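LacI family sugar-binding transcriptional regulator (Enterococcus faecalis V583, PDB 4RK0) binds ribose between the two lobes of its sugar-binding domain and probably regulates transcription as a DNA-binding repressor of the LacI family. Local coordinates at residues A[17-21]-A[185-189]; A[74-80]-A[96-100]; A[93-97]-A[137-141]; A[107-111]-A[142-146]. All coordinates share one frame; numbering follows the deposited sequence. Where two conformers were deposited one is given.

Contact 1. Residues A[17-21]-A[185-189]; sequences ITNPF and INDEI. With RIB (alpha-D-ribofuranose), chain E.
Asn19 and Glu188 meet flat against flat: the amide of one and the carboxylate of the other lie in planes 6° apart, with Asn19 CG 3.9 Å from Glu188 CD. Both residues are buried, and this stack is the tight part of the contact. Glu188 reaches it with a chain bent at its second torsion (chi2 -147°), which also brings OE2 to 3.4 Å from Pro20 CD. No direct polar bond joins the two segments; besides the stack, the link runs through sugar and water. Asn186 ND2 donates to ribose O5 over 2.9 Å, nearly straight at 166°, and one water receives from or gives to that same O5 while donating to Asn19 OD1. Phe21 lays one ring face under the sugar, with ribose C2 3.4 Å from CE2 and offset toward the rim. The two segments are the N-terminal ends of helices 20-35 and 187-199, which face each other across the cleft of a periplasmic-binding-protein type I fold, one from each lobe. Asn19 and Asn186 are both N-caps. Asn19 OD1 accepts from Phe21 N, and Asn186 OD1 from Ile189 N at 2.9 Å, each donor standing above the carbonyl plane, so each cap holds its amide while ND2 of Asn186 serves the ligand. The looser side lies at Thr18, which is partly exposed: there a second water spans from Thr18 OG1, at 2.9 Å, to Glu188 OE1, to which it donates. Farther out, Thr18 packs on Gln24 of the second subunit.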
loop_
_atom_site.group_PDB
_atom_site.type_symbol
_atom_site.label_atom_id
_atom_site.label_comp_id
_atom_site.label_asym_id
_atom_site.label_seq_id
_atom_site.Cartn_x
_atom_site.Cartn_y
_atom_site.Cartn_z
ATOM N N ILE A 17 6.170 -0.826 3.518
ATOM C CA ILE A 17 4.816 -1.333 3.312
ATOM C C ILE A 17 3.958 -0.392 2.468
ATOM O O ILE A 17 2.799 -0.678 2.188
ATOM C CB ILE A 17 4.104 -1.608 4.649
ATOM C CG1 ILE A 17 4.162 -0.394 5.592
ATOM C CG2 ILE A 17 4.744 -2.822 5.304
ATOM C CD1 ILE A 17 3.111 -0.420 6.680
ATOM N N THR A 18 4.533 0.710 2.054
ATOM C CA THR A 18 3.797 1.679 1.254
ATOM C C THR A 18 3.831 1.317 -0.220
ATOM O O THR A 18 2.945 1.724 -0.972
ATOM C CB THR A 18 4.375 3.078 1.404
ATOM O OG1 THR A 18 5.780 3.030 1.180
ATOM C CG2 THR A 18 4.113 3.611 2.787
ATOM N N ASN A 19 4.845 0.553 -0.635
ATOM C CA ASN A 19 4.919 0.099 -2.005
ATOM C C ASN A 19 3.881 -1.022 -2.105
ATOM O O ASN A 19 3.952 -2.009 -1.356
ATOM C CB ASN A 19 6.307 -0.432 -2.292
ATOM C CG ASN A 19 6.454 -0.993 -3.678
ATOM O OD1 ASN A 19 5.496 -1.278 -4.386
ATOM N ND2 ASN A 19 7.691 -1.181 -4.064
ATOM N N PRO A 20 2.883 -0.859 -2.968
ATOM C CA PRO A 20 1.855 -1.923 -3.094
ATOM C C PRO A 20 2.466 -3.320 -3.303
ATOM O O PRO A 20 1.841 -4.309 -2.940
ATOM C CB PRO A 20 1.035 -1.516 -4.326
ATOM C CG PRO A 20 1.460 -0.154 -4.683
ATOM C CD PRO A 20 2.697 0.236 -3.936
ATOM N N PHE A 21 3.657 -3.402 -3.908
ATOM C CA PHE A 21 4.344 -4.687 -4.034
ATOM C C PHE A 21 4.503 -5.380 -2.693
ATOM O O PHE A 21 4.170 -6.574 -2.570
ATOM C CB PHE A 21 5.704 -4.545 -4.717
ATOM C CG PHE A 21 6.447 -5.837 -4.831
ATOM C CD1 PHE A 21 6.160 -6.700 -5.855
ATOM C CD2 PHE A 21 7.376 -6.206 -3.884
ATOM C CE1 PHE A 21 6.811 -7.917 -5.972
ATOM C CE2 PHE A 21 8.007 -7.433 -3.971
ATOM C CZ PHE A 21 7.725 -8.289 -5.046
ATOM N N ILE A 185 12.477 0.563 -13.547
ATOM C CA ILE A 185 12.833 -0.705 -12.912
ATOM C C ILE A 185 11.809 -1.153 -11.889
ATOM O O ILE A 185 11.834 -2.295 -11.450
ATOM C CB ILE A 185 14.274 -0.671 -12.354
ATOM C CG1 ILE A 185 15.019 -1.943 -12.694
ATOM C CG2 ILE A 185 14.272 -0.427 -10.877
ATOM C CD1 ILE A 185 15.458 -1.998 -14.116
ATOM N N ASN A 186 10.890 -0.267 -11.511
ATOM C CA ASN A 186 9.661 -0.715 -10.868
ATOM C C ASN A 186 8.493 0.201 -11.239
ATOM O O ASN A 186 8.702 1.285 -11.817
ATOM C CB ASN A 186 9.781 -0.951 -9.367
ATOM C CG ASN A 186 9.730 0.310 -8.538
ATOM O OD1 ASN A 186 9.978 1.418 -9.014
ATOM N ND2 ASN A 186 9.436 0.130 -7.258
ATOM N N ASP A 187 7.282 -0.253 -10.928
ATOM C CA ASP A 187 6.065 0.489 -11.306
ATOM C C ASP A 187 6.007 1.841 -10.574
ATOM O O ASP A 187 5.567 2.834 -11.147
ATOM C CB ASP A 187 4.795 -0.325 -11.072
ATOM C CG ASP A 187 4.630 -1.505 -12.067
ATOM O OD1 ASP A 187 5.207 -1.476 -13.157
ATOM O OD2 ASP A 187 3.903 -2.439 -11.731
ATOM N N GLU A 188 6.448 1.897 -9.335
ATOM C CA GLU A 188 6.470 3.180 -8.613
ATOM C C GLU A 188 7.338 4.230 -9.325
ATOM O O GLU A 188 6.921 5.379 -9.491
ATOM C CB GLU A 188 6.946 2.978 -7.166
ATOM C CG GLU A 188 5.955 2.216 -6.307
ATOM C CD GLU A 188 5.957 2.654 -4.847
ATOM O OE1 GLU A 188 7.042 2.847 -4.265
ATOM O OE2 GLU A 188 4.868 2.800 -4.262
ATOM N N ILE A 189 8.532 3.854 -9.781
ATOM C CA ILE A 189 9.302 4.771 -10.629
ATOM C C ILE A 189 8.515 5.226 -11.859
ATOM O O ILE A 189 8.574 6.404 -12.241
ATOM C CB ILE A 189 10.623 4.151 -11.090
ATOM C CG1 ILE A 189 11.540 4.047 -9.881
ATOM C CG2 ILE A 189 11.274 4.988 -12.179
ATOM C CD1 ILE A 189 12.896 3.400 -10.145
HETATM O O5 RIB E . 8.565 -2.595 -6.594
HETATM C C5 RIB E . 9.358 -2.822 -5.440
HETATM C C4 RIB E . 10.567 -3.490 -5.932
HETATM O O4 RIB E . 11.588 -3.691 -4.920
HETATM C C3 RIB E . 9.880 -4.744 -6.434
HETATM O O3 RIB E . 10.153 -4.710 -7.837
HETATM C C2 RIB E . 10.548 -5.809 -5.559
HETATM O O2 RIB E . 10.992 -6.907 -6.318
HETATM C C1 RIB E . 11.613 -5.108 -4.698
HETATM O O1 RIB E . 12.879 -5.739 -4.785
HETATM O O HOH W 1 7.574 2.760 -1.060
HETATM O O HOH W 2 6.054 -1.023 -7.538
#

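Contact 2. Residues A[74-80]-A[96-100]; sequences ISNQTIN and KKAEG
Lys96 NZ makes the two hydrogen bonds between segments 74-80 and 96-100. One goes to the backbone carbonyl of Ile74, NZ to O 3.1 Å, with the donor in the carbonyl plane and a C=O...N angle of 155°. The other, to Asn76, is shorter at 2.8 Å from NZ to OD1, and here the nitrogen stands well above the amide plane, 56° out of it. The lysine leaves its backbone with CG opposite N (chi1 176°), bends at chi2 and then runs straight, which carries the ammonium to the start of helix 76-86.

Among charged and acceptor groups, Glu99 approaches from the opposite direction to Asn76, its OE1 3.3 Å from Asn76 OD1. Both are acceptors, so this is proximity without a bond; the carboxylate is poorly ordered, and OE1 has a salt bridge to Arg84, which also donates to Asn80 OD1.

Apolar contact is slight: Ile79 CD1 and Lys96 CE meet tip to tip at 4.0 Å, beside Ile69 of strand 66-69. At the helix start Ser75 is the N-cap, its OG accepting from Thr78 N at 2.8 Å.

The chemistry implies a buried ammonium that, within the lobe containing strands 66-69 and 90-93 and away from the sugar, ties the loop after strand 90-93 to the beginning of helix 76-86, its charge probably eased by Ile74 O and Asn76 OD1, while the exposed Glu99 has its charge partner in Arg84, outside the loop.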
loop_
_atom_site.group_PDB
_atom_site.type_symbol
_atom_site.label_atom_id
_atom_site.label_comp_id
_atom_site.label_asym_id
_atom_site.label_seq_id
_atom_site.Cartn_x
_atom_site.Cartn_y
_atom_site.Cartn_z
ATOM N N ILE A 74 19.512 -6.765 6.730
ATOM C CA ILE A 74 19.959 -7.849 7.614
ATOM C C ILE A 74 21.157 -8.544 6.971
ATOM O O ILE A 74 21.070 -9.052 5.849
ATOM C CB ILE A 74 18.830 -8.842 7.898
ATOM C CG1 ILE A 74 17.605 -8.115 8.473
ATOM C CG2 ILE A 74 19.308 -9.923 8.854
ATOM C CD1 ILE A 74 17.756 -7.602 9.897
ATOM N N SER A 75 22.315 -8.530 7.655
ATOM C CA SER A 75 23.528 -9.018 7.039
ATOM C C SER A 75 23.637 -10.517 7.255
ATOM O O SER A 75 23.090 -11.052 8.214
ATOM C CB SER A 75 24.771 -8.333 7.650
ATOM O OG SER A 75 24.950 -8.768 8.992
ATOM N N ASN A 76 24.352 -11.162 6.347
ATOM C CA ASN A 76 24.734 -12.565 6.474
ATOM C C ASN A 76 25.479 -12.834 7.773
ATOM O O ASN A 76 25.234 -13.850 8.407
ATOM C CB ASN A 76 25.557 -13.018 5.261
ATOM C CG ASN A 76 24.732 -13.078 3.983
ATOM O OD1 ASN A 76 23.506 -13.171 4.036
ATOM N ND2 ASN A 76 25.397 -13.018 2.830
ATOM N N GLN A 77 26.341 -11.910 8.195
ATOM C CA GLN A 77 27.032 -12.044 9.478
ATOM C C GLN A 77 26.020 -12.032 10.613
ATOM O O GLN A 77 26.047 -12.885 11.479
ATOM C CB GLN A 77 28.058 -10.925 9.671
ATOM C CG GLN A 77 28.713 -10.901 11.046
ATOM C CD GLN A 77 30.040 -10.173 11.035
ATOM O OE1 GLN A 77 30.902 -10.447 10.197
ATOM N NE2 GLN A 77 30.217 -9.243 11.970
ATOM N N THR A 78 25.106 -11.064 10.600
ATOM C CA THR A 78 24.066 -11.027 11.640
ATOM C C THR A 78 23.257 -12.325 11.680
ATOM O O THR A 78 22.903 -12.818 12.745
ATOM C CB THR A 78 23.095 -9.848 11.439
ATOM O OG1 THR A 78 23.805 -8.623 11.636
ATOM C CG2 THR A 78 21.930 -9.910 12.427
ATOM N N ILE A 79 22.943 -12.859 10.506
ATOM C CA ILE A 79 22.107 -14.043 10.432
ATOM C C ILE A 79 22.823 -15.250 11.081
ATOM O O ILE A 79 22.240 -15.984 11.892
ATOM C CB ILE A 79 21.704 -14.314 8.966
ATOM C CG1 ILE A 79 20.578 -13.343 8.572
ATOM C CG2 ILE A 79 21.264 -15.757 8.771
ATOM C CD1 ILE A 79 20.267 -13.326 7.088
ATOM N N ASN A 80 24.090 -15.418 10.738
ATOM C CA ASN A 80 24.914 -16.480 11.314
ATOM C C ASN A 80 25.016 -16.425 12.837
ATOM O O ASN A 80 24.823 -17.440 13.503
ATOM C CB ASN A 80 26.306 -16.448 10.691
ATOM C CG ASN A 80 26.276 -16.656 9.189
ATOM O OD1 ASN A 80 25.231 -16.959 8.598
ATOM N ND2 ASN A 80 27.421 -16.474 8.559
ATOM N N LYS A 96 16.850 -9.242 -0.340
ATOM C CA LYS A 96 17.846 -10.032 0.420
ATOM C C LYS A 96 18.428 -11.144 -0.424
ATOM O O LYS A 96 17.731 -12.095 -0.785
ATOM C CB LYS A 96 17.237 -10.653 1.674
ATOM C CG LYS A 96 18.172 -11.565 2.477
ATOM C CD LYS A 96 19.396 -10.788 3.014
ATOM C CE LYS A 96 20.533 -11.719 3.455
ATOM N NZ LYS A 96 21.837 -11.010 3.610
ATOM N N LYS A 97 19.717 -11.024 -0.724
ATOM C CA LYS A 97 20.440 -11.978 -1.515
ATOM C C LYS A 97 20.714 -13.283 -0.726
ATOM O O LYS A 97 21.065 -13.239 0.443
ATOM C CB LYS A 97 21.750 -11.338 -1.993
ATOM C CG LYS A 97 22.785 -12.275 -2.586
ATOM C CD LYS A 97 22.309 -12.946 -3.858
ATOM C CE LYS A 97 23.474 -13.651 -4.534
ATOM N NZ LYS A 97 23.105 -15.031 -4.940
ATOM N N ALA A 98 20.494 -14.426 -1.374
ATOM C CA ALA A 98 20.714 -15.724 -0.756
ATOM C C ALA A 98 22.182 -16.104 -0.889
ATOM O O ALA A 98 22.766 -16.002 -1.969
ATOM C CB ALA A 98 19.846 -16.783 -1.421
ATOM N N GLU A 99 22.760 -16.575 0.206
ATOM C CA GLU A 99 24.097 -17.174 0.154
ATOM C C GLU A 99 24.042 -18.596 -0.448
ATOM O O GLU A 99 24.942 -19.003 -1.191
ATOM C CB GLU A 99 24.791 -17.150 1.529
ATOM C CG GLU A 99 23.884 -17.309 2.747
ATOM C CD GLU A 99 24.560 -16.879 4.030
ATOM O OE1 GLU A 99 23.869 -16.299 4.895
ATOM O OE2 GLU A 99 25.777 -17.109 4.178
ATOM N N GLY A 100 22.972 -19.336 -0.166
ATOM C CA GLY A 100 22.829 -20.705 -0.676
ATOM C C GLY A 100 22.805 -21.793 0.388
ATOM O O GLY A 100 22.680 -22.975 0.057
#

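Contact 3. Residues A[93-97]-A[137-141]; sequences LDQKK and PVNIQ. With RIB (alpha-D-ribofuranose), chain E.
Gln95 lies side by side with Pro137, both side chains pointing the same way, and can be followed atom by atom. Its CB rests 3.8 Å from Pro137 CB. CG touches both the proline's CG and ribose O1, the latter 3.2 Å away. Beyond CG the chain is extended (chi2 -171°), so the amide carries on along the ring: CD and OE1 both stay against Pro137 CG, OE1 at 3.6 Å, while NE2 turns to the sugar and donates to ribose O4 at 3.3 Å, with a second, weak bond to O1. NE2 also lies near CD1 of Ile140.

Asn139 also turns the nitrogen of its amide to the sugar. With CG placed between backbone N and carbonyl carbon (chi1 67°), OD1 lies against Gln95 CA, and ND2 donates to ribose O1 over 2.9 Å at an angle of 163°. Asp94 OD1 is 3.4 Å from Asn139 ND2, but at a poor angle for a bond; Asp94 OD1 instead accepts a hydrogen bond from ribose O2 at 2.6 Å. The position of Asp94 OD2 beside O1 is less certain.

Between the backbones, two waters replace direct bonds: one donates to Asp94 O and accepts from Asn139 N, the other joins Gln95 O to Val138 N. They thus serve two backbone N-H groups in the first turn of helix 138-150. Residues Leu93 to Lys96 form a type II' turn after strand 90-93. A sugar held between two lobes, with a loop of one facing the N-terminus of a helix from the other, is typical of type I periplasmic-binding-protein folds.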
loop_
_atom_site.group_PDB
_atom_site.type_symbol
_atom_site.label_atom_id
_atom_site.label_comp_id
_atom_site.label_asym_id
_atom_site.label_seq_id
_atom_site.Cartn_x
_atom_site.Cartn_y
_atom_site.Cartn_z
ATOM N N LEU A 93 14.289 -13.606 0.369
ATOM C CA LEU A 93 13.708 -13.337 -0.892
ATOM C C LEU A 93 13.940 -11.876 -1.216
ATOM O O LEU A 93 14.399 -11.076 -0.379
ATOM C CB LEU A 93 12.196 -13.606 -0.872
ATOM C CG LEU A 93 11.337 -12.691 -0.020
ATOM C CD1 LEU A 93 9.868 -12.764 -0.498
ATOM C CD2 LEU A 93 11.464 -12.954 1.459
ATOM N N ASP A 94 13.618 -11.581 -2.455
ATOM C CA ASP A 94 13.536 -10.226 -2.973
ATOM C C ASP A 94 14.892 -9.508 -2.851
ATOM O O ASP A 94 15.874 -9.981 -3.446
ATOM C CB ASP A 94 12.417 -9.454 -2.295
ATOM C CG ASP A 94 11.906 -8.313 -3.198
ATOM O OD1 ASP A 94 11.503 -8.599 -4.350
ATOM O OD2 ASP A 94 11.993 -7.150 -2.804
ATOM N N GLN A 95 14.945 -8.384 -2.136
ATOM C CA GLN A 95 16.195 -7.591 -2.015
ATOM C C GLN A 95 17.234 -8.250 -1.139
ATOM O O GLN A 95 18.369 -7.819 -1.170
ATOM C CB GLN A 95 15.944 -6.199 -1.447
ATOM C CG GLN A 95 14.922 -5.457 -2.303
ATOM C CD GLN A 95 14.778 -3.988 -1.942
ATOM O OE1 GLN A 95 15.499 -3.460 -1.109
ATOM N NE2 GLN A 95 13.843 -3.329 -2.585
ATOM N N LYS A 96 16.850 -9.242 -0.340
ATOM C CA LYS A 96 17.846 -10.032 0.420
ATOM C C LYS A 96 18.428 -11.144 -0.424
ATOM O O LYS A 96 17.731 -12.095 -0.785
ATOM C CB LYS A 96 17.237 -10.653 1.674
ATOM C CG LYS A 96 18.172 -11.565 2.477
ATOM C CD LYS A 96 19.396 -10.788 3.014
ATOM C CE LYS A 96 20.533 -11.719 3.455
ATOM N NZ LYS A 96 21.837 -11.010 3.610
ATOM N N LYS A 97 19.717 -11.024 -0.724
ATOM C CA LYS A 97 20.440 -11.978 -1.515
ATOM C C LYS A 97 20.714 -13.283 -0.726
ATOM O O LYS A 97 21.065 -13.239 0.443
ATOM C CB LYS A 97 21.750 -11.338 -1.993
ATOM C CG LYS A 97 22.785 -12.275 -2.586
ATOM C CD LYS A 97 22.309 -12.946 -3.858
ATOM C CE LYS A 97 23.474 -13.651 -4.534
ATOM N NZ LYS A 97 23.105 -15.031 -4.940
ATOM N N PRO A 137 19.885 -3.438 -5.079
ATOM C CA PRO A 137 19.868 -4.828 -4.636
ATOM C C PRO A 137 20.069 -5.776 -5.794
ATOM O O PRO A 137 19.811 -5.411 -6.938
ATOM C CB PRO A 137 18.473 -4.992 -4.028
ATOM C CG PRO A 137 18.105 -3.619 -3.586
ATOM C CD PRO A 137 18.702 -2.697 -4.603
ATOM N N VAL A 138 20.576 -6.981 -5.510
ATOM C CA VAL A 138 20.959 -7.892 -6.588
ATOM C C VAL A 138 19.792 -8.279 -7.511
ATOM O O VAL A 138 19.959 -8.300 -8.723
ATOM C CB VAL A 138 21.648 -9.157 -6.031
ATOM C CG1 VAL A 138 21.930 -10.145 -7.145
ATOM C CG2 VAL A 138 22.958 -8.753 -5.342
ATOM N N ASN A 139 18.615 -8.520 -6.934
ATOM C CA ASN A 139 17.458 -8.871 -7.716
ATOM C C ASN A 139 17.133 -7.786 -8.734
ATOM O O ASN A 139 16.850 -8.073 -9.889
ATOM C CB ASN A 139 16.264 -9.216 -6.793
ATOM C CG ASN A 139 15.736 -8.014 -5.990
ATOM O OD1 ASN A 139 16.492 -7.204 -5.414
ATOM N ND2 ASN A 139 14.415 -7.932 -5.895
ATOM N N ILE A 140 17.275 -6.534 -8.324
ATOM C CA ILE A 140 16.985 -5.420 -9.206
ATOM C C ILE A 140 18.072 -5.276 -10.263
ATOM O O ILE A 140 17.755 -5.117 -11.435
ATOM C CB ILE A 140 16.773 -4.125 -8.413
ATOM C CG1 ILE A 140 15.460 -4.271 -7.637
ATOM C CG2 ILE A 140 16.747 -2.951 -9.366
ATOM C CD1 ILE A 140 15.243 -3.265 -6.532
ATOM N N GLN A 141 19.335 -5.446 -9.848
ATOM C CA GLN A 141 20.452 -5.385 -10.754
ATOM C C GLN A 141 20.279 -6.431 -11.839
ATOM O O GLN A 141 20.531 -6.157 -12.993
ATOM C CB GLN A 141 21.802 -5.609 -10.016
ATOM C CG GLN A 141 23.000 -5.183 -10.867
ATOM C CD GLN A 141 23.094 -3.673 -11.074
ATOM O OE1 GLN A 141 23.304 -3.182 -12.192
ATOM N NE2 GLN A 141 22.940 -2.927 -9.995
HETATM O O5 RIB E . 8.565 -2.595 -6.594
HETATM C C5 RIB E . 9.358 -2.822 -5.440
HETATM C C4 RIB E . 10.567 -3.490 -5.932
HETATM O O4 RIB E . 11.588 -3.691 -4.920
HETATM C C3 RIB E . 9.880 -4.744 -6.434
HETATM O O3 RIB E . 10.153 -4.710 -7.837
HETATM C C2 RIB E . 10.548 -5.809 -5.559
HETATM O O2 RIB E . 10.992 -6.907 -6.318
HETATM C C1 RIB E . 11.613 -5.108 -4.698
HETATM O O1 RIB E . 12.879 -5.739 -4.785
HETATM O O HOH W 3 18.567 -9.620 -3.932
HETATM O O HOH W 4 20.621 -7.672 -2.616
#

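Contact 4. Residues A[107-111]-A[142-146]; sequences TDDYR and QRLKG. With RIB (alpha-D-ribofuranose), chain E.
Arg143 grips Asp109 side-on: NE at 2.9 Å and NH2 at 3.1 Å both donate to the single atom OD1, forming a salt bridge. OD1 lies in the guanidinium plane, only 1° out of it for either donor, although the carboxylate itself is turned 28° from that plane. The NE bond is the straighter, at 157°, and arrives on the anti side, somewhat out of the carboxylate plane. The chain of Arg143 is extended from CG to NE, so its guanidinium projects past Asp109 to the sugar, where NH1 and NH2 share ribose O3 and NH2 also reaches O2 at 2.9 Å. NH1 has a further partner in Ile185 O, and Tyr213 adds a cation-pi contact.

Outward from this, Asp109 CB packs on Gln142 CB. Tyr110 then covers Gly146, whose CA lies 3.8 Å from the ring centroid and over its face, a CH-pi contact; Lys145 CG sits at the ring edge. Helices 109-122 and 138-150 come very near here, Tyr110 CA to Gly146 CA being 4.3 Å, and CA-H...O contacts run both ways, among them Gly146 CA to Tyr110 O at 3.3 Å. Glycine's lack of a side chain permits this approach.

The chemistry implies that Asp109 is a second-shell residue: by accepting from both NE and NH2 it probably restrains the rotation of the guanidinium that binds O2 and O3, and it probably offsets part of the arginine's charge.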
loop_
_atom_site.group_PDB
_atom_site.type_symbol
_atom_site.label_atom_id
_atom_site.label_comp_id
_atom_site.label_asym_id
_atom_site.label_seq_id
_atom_site.Cartn_x
_atom_site.Cartn_y
_atom_site.Cartn_z
ATOM N N THR A 107 12.062 -14.471 -7.799
ATOM C CA THR A 107 11.341 -14.416 -9.030
ATOM C C THR A 107 12.368 -14.153 -10.108
ATOM O O THR A 107 13.518 -13.760 -9.820
ATOM C CB THR A 107 10.223 -13.362 -9.031
ATOM O OG1 THR A 107 10.809 -12.062 -9.008
ATOM C CG2 THR A 107 9.327 -13.528 -7.839
ATOM N N ASP A 108 11.976 -14.368 -11.353
ATOM C CA ASP A 108 12.951 -14.400 -12.409
ATOM C C ASP A 108 13.290 -13.020 -12.981
ATOM O O ASP A 108 12.902 -12.694 -14.084
ATOM C CB ASP A 108 12.492 -15.337 -13.520
ATOM C CG ASP A 108 13.649 -15.773 -14.423
ATOM O OD1 ASP A 108 14.725 -15.100 -14.479
ATOM O OD2 ASP A 108 13.467 -16.802 -15.089
ATOM N N ASP A 109 14.072 -12.254 -12.228
ATOM C CA ASP A 109 14.394 -10.867 -12.570
ATOM C C ASP A 109 15.129 -10.748 -13.885
ATOM O O ASP A 109 14.901 -9.838 -14.684
ATOM C CB ASP A 109 15.229 -10.233 -11.443
ATOM C CG ASP A 109 14.456 -10.130 -10.146
ATOM O OD1 ASP A 109 13.548 -9.277 -10.043
ATOM O OD2 ASP A 109 14.727 -10.921 -9.247
ATOM N N TYR A 110 16.042 -11.685 -14.111
ATOM C CA TYR A 110 16.797 -11.693 -15.332
ATOM C C TYR A 110 15.926 -11.846 -16.554
ATOM O O TYR A 110 16.073 -11.125 -17.531
ATOM C CB TYR A 110 17.811 -12.852 -15.263
ATOM C CG TYR A 110 18.820 -12.855 -16.392
ATOM C CD1 TYR A 110 19.998 -12.115 -16.300
ATOM C CD2 TYR A 110 18.636 -13.638 -17.514
ATOM C CE1 TYR A 110 20.965 -12.149 -17.316
ATOM C CE2 TYR A 110 19.581 -13.666 -18.538
ATOM C CZ TYR A 110 20.739 -12.918 -18.435
ATOM O OH TYR A 110 21.677 -12.943 -19.445
ATOM N N ARG A 111 15.037 -12.824 -16.518
ATOM C CA ARG A 111 14.132 -13.024 -17.654
ATOM C C ARG A 111 13.171 -11.824 -17.801
ATOM O O ARG A 111 12.865 -11.424 -18.896
ATOM C CB ARG A 111 13.356 -14.335 -17.482
ATOM C CG ARG A 111 12.329 -14.682 -18.554
ATOM C CD ARG A 111 12.929 -14.765 -19.955
ATOM N NE ARG A 111 11.901 -14.976 -20.981
ATOM C CZ ARG A 111 12.100 -14.864 -22.295
ATOM N NH1 ARG A 111 11.092 -15.069 -23.137
ATOM N NH2 ARG A 111 13.301 -14.541 -22.779
ATOM N N GLN A 142 19.826 -7.629 -11.469
ATOM C CA GLN A 142 19.538 -8.653 -12.480
ATOM C C GLN A 142 18.571 -8.223 -13.595
ATOM O O GLN A 142 18.633 -8.744 -14.706
ATOM C CB GLN A 142 19.024 -9.929 -11.821
ATOM C CG GLN A 142 20.058 -10.639 -10.961
ATOM C CD GLN A 142 21.185 -11.250 -11.781
ATOM O OE1 GLN A 142 22.309 -10.743 -11.807
ATOM N NE2 GLN A 142 20.886 -12.348 -12.451
ATOM N N ARG A 143 17.653 -7.305 -13.323
ATOM C CA ARG A 143 16.762 -6.843 -14.373
ATOM C C ARG A 143 17.521 -6.051 -15.426
ATOM O O ARG A 143 17.286 -6.180 -16.635
ATOM C CB ARG A 143 15.656 -5.971 -13.792
ATOM C CG ARG A 143 14.701 -6.703 -12.875
ATOM C CD ARG A 143 13.796 -5.773 -12.074
ATOM N NE ARG A 143 13.246 -6.492 -10.932
ATOM C CZ ARG A 143 12.550 -5.949 -9.952
ATOM N NH1 ARG A 143 12.203 -4.651 -10.007
ATOM N NH2 ARG A 143 12.143 -6.715 -8.944
ATOM N N LEU A 144 18.437 -5.201 -14.978
ATOM C CA LEU A 144 19.290 -4.508 -15.920
ATOM C C LEU A 144 20.145 -5.516 -16.697
ATOM O O LEU A 144 20.297 -5.416 -17.945
ATOM C CB LEU A 144 20.211 -3.533 -15.186
ATOM C CG LEU A 144 21.244 -2.883 -16.116
ATOM C CD1 LEU A 144 20.587 -2.024 -17.183
ATOM C CD2 LEU A 144 22.211 -2.050 -15.292
ATOM N N LYS A 145 20.740 -6.448 -15.946
ATOM C CA LYS A 145 21.606 -7.496 -16.571
ATOM C C LYS A 145 20.834 -8.277 -17.629
ATOM O O LYS A 145 21.312 -8.476 -18.743
ATOM C CB LYS A 145 22.147 -8.442 -15.499
ATOM C CG LYS A 145 23.319 -9.310 -15.956
ATOM C CD LYS A 145 24.403 -9.397 -14.884
ATOM C CE LYS A 145 25.236 -10.660 -15.017
ATOM N NZ LYS A 145 24.483 -11.850 -14.531
ATOM N N GLY A 146 19.611 -8.689 -17.312
ATOM C CA GLY A 146 18.807 -9.391 -18.320
ATOM C C GLY A 146 18.456 -8.494 -19.485
ATOM O O GLY A 146 18.488 -8.912 -20.654
HETATM O O5 RIB E . 8.565 -2.595 -6.594
HETATM C C5 RIB E . 9.358 -2.822 -5.440
HETATM C C4 RIB E . 10.567 -3.490 -5.932
HETATM O O4 RIB E . 11.588 -3.691 -4.920
HETATM C C3 RIB E . 9.880 -4.744 -6.434
HETATM O O3 RIB E . 10.153 -4.710 -7.837
HETATM C C2 RIB E . 10.548 -5.809 -5.559
HETATM O O2 RIB E . 10.992 -6.907 -6.318
HETATM C C1 RIB E . 11.613 -5.108 -4.698
HETATM O O1 RIB E . 12.879 -5.739 -4.785
#

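Contacts 1, 3 and 4 converge on one ribose, whereas contact 2 stands apart, with the Lys96 side chain about 9 Å from the sugar. Contacts 2 and 3 share Lys96 and Lys97, so the loop that presents Asp94 and Gln95 to the ligand is tied behind to helix 76-86. Contacts 3 and 4 follow each other along helix 138-150, their centres 10 Å apart, and touch where Asn139 O meets Asp109 CB. Contact 1 touches both of these: Phe21 CE2 lies 3.7 Å from Asp94 OD1 of contact 3, and Ile185 O probably accepts from Arg143 NH1 of contact 4 at 2.8 Å. Asp214 and Gln231 also hydrogen-bond the sugar.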